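Local coordinates for UDP-N-acetylglucosamine 2-epimerase (Listeria monocytogenes, PDB 3OT5), which probably catalyses the reversible epimerisation at C2 that interconverts UDP-N-acetylglucosamine and UDP-N-acetylmannosamine, at residues A[311-316]-A[321-326]. Sequence-based numbering, arbitrary orientation.
Sequences GVQEEA and VPVLVL
Ala316, Gln313 and the valines Val321, Val323 and Val325 form a buried contact in the second of the protein's two Rossmann-like domains, where helix 310-315 and its exit pack on strand 323-325 and the turn leading into it. Helix 310-315 lies in the crossover of the beta-alpha-beta unit that joins strand 302-307 to strand 323-325, parallel neighbours in one sheet; the axes of 311-315 and 323-325 approach to 9.3 Å and run nearly antiparallel, at 154°. The turn leading into the strand is tied by one backbone bond, Val321 N to Ala316 O, 2.9 Å long and nearly straight at the hydrogen (165°), although the donor lies above the carbonyl plane. There Val321 CB packs 4.2 Å from Ala316 CB. The methyl of Ala316 also presses on Val323, with Ala316 CB only 3.3 Å from Val323 CG2, closer than two methyl carbons normally come; so small a side chain suits a backbone this close to the strand. Val323 turns CG2 to the helix by setting CG1 anti to its backbone N (chi1 179°). Farther along, the extended chain of Gln313 crosses Val325 at about a right angle, with Gln313 CD 3.7 Å from Val325 CG2. Beta-branched Val323 and Val325 suit the strand, offering compact apolar surface to the helix. Methyl and methylene packing thus holds helix to strand, while Ser309 O, accepting from Gln313 NE2, lets the carboxamide lie over methyl groups and favours one amide rotation.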
ATOM      1  N   GLY A 311       3.768  -0.739  -3.265  1.00 40.74           N
ATOM      2  CA  GLY A 311       3.408   0.065  -2.102  1.00 40.82           C
ATOM      3  C   GLY A 311       4.353   1.239  -1.868  1.00 39.98           C
ATOM      4  O   GLY A 311       3.914   2.354  -1.590  1.00 42.31           O
ATOM      5  N   VAL A 312       5.650   0.994  -1.989  1.00 38.48           N
ATOM      6  CA  VAL A 312       6.650   2.025  -1.749  1.00 37.52           C
ATOM      7  C   VAL A 312       6.554   3.177  -2.754  1.00 39.73           C
ATOM      8  O   VAL A 312       6.859   4.311  -2.414  1.00 40.40           O
ATOM      9  CB  VAL A 312       8.076   1.435  -1.719  1.00 37.19           C
ATOM     10  CG1 VAL A 312       9.128   2.537  -1.637  1.00 34.18           C
ATOM     11  CG2 VAL A 312       8.234   0.457  -0.548  1.00 34.02           C
ATOM     12  N   GLN A 313       6.136   2.878  -3.979  1.00 41.31           N
ATOM     13  CA  GLN A 313       5.971   3.895  -5.008  1.00 42.82           C
ATOM     14  C   GLN A 313       4.836   4.841  -4.667  1.00 43.56           C
ATOM     15  O   GLN A 313       4.828   5.987  -5.095  1.00 42.60           O
ATOM     16  CB  GLN A 313       5.718   3.233  -6.372  1.00 44.48           C
ATOM     17  CG  GLN A 313       6.939   2.439  -6.880  1.00 44.19           C
ATOM     18  CD  GLN A 313       6.627   1.568  -8.074  1.00 45.39           C
ATOM     19  OE1 GLN A 313       6.100   2.034  -9.077  1.00 50.33           O
ATOM     20  NE2 GLN A 313       6.983   0.293  -7.980  1.00 41.97           N
ATOM     21  N   GLU A 314       3.881   4.375  -3.871  1.00 43.29           N
ATOM     22  CA  GLU A 314       2.764   5.226  -3.505  1.00 44.89           C
ATOM     23  C   GLU A 314       2.941   5.885  -2.154  1.00 44.03           C
ATOM     24  O   GLU A 314       2.423   6.973  -1.933  1.00 44.91           O
ATOM     25  CB  GLU A 314       1.480   4.419  -3.516  1.00 47.06           C
ATOM     26  CG  GLU A 314       1.226   3.788  -4.869  1.00 51.49           C
ATOM     27  CD  GLU A 314      -0.086   3.037  -4.945  1.00 56.13           C
ATOM     28  OE1 GLU A 314      -0.226   2.226  -5.887  1.00 57.67           O
ATOM     29  OE2 GLU A 314      -0.965   3.254  -4.075  1.00 60.41           O
ATOM     30  N   GLU A 315       3.686   5.220  -1.270  1.00 42.97           N
ATOM     31  CA  GLU A 315       3.931   5.685   0.094  1.00 43.24           C
ATOM     32  C   GLU A 315       5.111   6.623   0.234  1.00 42.24           C
ATOM     33  O   GLU A 315       5.011   7.632   0.920  1.00 44.20           O
ATOM     34  CB  GLU A 315       4.117   4.481   1.024  1.00 42.43           C
ATOM     35  CG  GLU A 315       2.858   3.648   1.139  1.00 47.15           C
ATOM     36  CD  GLU A 315       3.071   2.293   1.818  1.00 48.77           C
ATOM     37  OE1 GLU A 315       2.156   1.473   1.745  1.00 54.24           O
ATOM     38  OE2 GLU A 315       4.146   2.039   2.385  1.00 55.97           O
ATOM     39  N   ALA A 316       6.216   6.305  -0.425  1.00 41.72           N
ATOM     40  CA  ALA A 316       7.424   7.123  -0.346  1.00 41.61           C
ATOM     41  C   ALA A 316       7.182   8.585  -0.718  1.00 43.07           C
ATOM     42  O   ALA A 316       7.658   9.484  -0.016  1.00 44.06           O
ATOM     43  CB  ALA A 316       8.527   6.532  -1.202  1.00 41.39           C
ATOM     44  N   VAL A 321       9.715  11.435  -0.483  1.00 47.99           N
ATOM     45  CA  VAL A 321      10.968  10.750  -0.812  1.00 45.28           C
ATOM     46  C   VAL A 321      10.998  10.346  -2.281  1.00 45.22           C
ATOM     47  O   VAL A 321      10.151   9.595  -2.728  1.00 44.01           O
ATOM     48  CB  VAL A 321      11.180   9.480   0.061  1.00 44.57           C
ATOM     49  CG1 VAL A 321      12.505   8.794  -0.283  1.00 39.67           C
ATOM     50  CG2 VAL A 321      11.138   9.844   1.552  1.00 42.58           C
ATOM     51  N   PRO A 322      11.964  10.880  -3.051  1.00 47.13           N
ATOM     52  CA  PRO A 322      12.078  10.503  -4.449  1.00 46.26           C
ATOM     53  C   PRO A 322      12.274   8.999  -4.572  1.00 43.98           C
ATOM     54  O   PRO A 322      13.045   8.414  -3.794  1.00 41.87           O
ATOM     55  CB  PRO A 322      13.354  11.226  -4.899  1.00 47.82           C
ATOM     56  CG  PRO A 322      13.427  12.409  -4.047  1.00 49.72           C
ATOM     57  CD  PRO A 322      12.916  11.948  -2.701  1.00 48.66           C
ATOM     58  N   VAL A 323      11.596   8.386  -5.541  1.00 43.06           N
ATOM     59  CA  VAL A 323      11.702   6.952  -5.753  1.00 41.85           C
ATOM     60  C   VAL A 323      12.274   6.577  -7.129  1.00 43.47           C
ATOM     61  O   VAL A 323      11.800   7.050  -8.156  1.00 44.91           O
ATOM     62  CB  VAL A 323      10.308   6.275  -5.607  1.00 41.20           C
ATOM     63  CG1 VAL A 323      10.405   4.795  -5.857  1.00 37.72           C
ATOM     64  CG2 VAL A 323       9.708   6.550  -4.234  1.00 38.03           C
ATOM     65  N   LEU A 324      13.311   5.740  -7.136  1.00 44.18           N
ATOM     66  CA  LEU A 324      13.898   5.229  -8.381  1.00 44.35           C
ATOM     67  C   LEU A 324      13.394   3.790  -8.465  1.00 43.01           C
ATOM     68  O   LEU A 324      13.721   2.953  -7.618  1.00 42.35           O
ATOM     69  CB  LEU A 324      15.424   5.307  -8.379  1.00 45.52           C
ATOM     70  CG  LEU A 324      16.031   6.722  -8.310  1.00 45.95           C
ATOM     71  CD1 LEU A 324      17.554   6.666  -8.379  1.00 43.94           C
ATOM     72  CD2 LEU A 324      15.493   7.599  -9.427  1.00 49.15           C
ATOM     73  N   VAL A 325      12.568   3.516  -9.471  1.00 43.23           N
ATOM     74  CA  VAL A 325      11.940   2.199  -9.614  1.00 42.31           C
ATOM     75  C   VAL A 325      12.774   1.212 -10.420  1.00 43.25           C
ATOM     76  O   VAL A 325      13.068   1.439 -11.582  1.00 44.20           O
ATOM     77  CB  VAL A 325      10.529   2.343 -10.193  1.00 42.89           C
ATOM     78  CG1 VAL A 325       9.839   0.972 -10.316  1.00 41.43           C
ATOM     79  CG2 VAL A 325       9.709   3.280  -9.295  1.00 39.76           C
ATOM     80  N   LEU A 326      13.136   0.108  -9.769  1.00 43.35           N
ATOM     81  CA  LEU A 326      13.973  -0.935 -10.364  1.00 45.40           C
ATOM     82  C   LEU A 326      13.136  -1.897 -11.192  1.00 46.88           C
ATOM     83  O   LEU A 326      13.029  -3.083 -10.863  1.00 45.42           O
ATOM     84  CB  LEU A 326      14.708  -1.693  -9.259  1.00 43.98           C
ATOM     85  CG  LEU A 326      15.515  -0.809  -8.304  1.00 44.87           C
ATOM     86  CD1 LEU A 326      16.221  -1.643  -7.231  1.00 44.13           C
ATOM     87  CD2 LEU A 326      16.485   0.073  -9.055  1.00 41.89           C
TER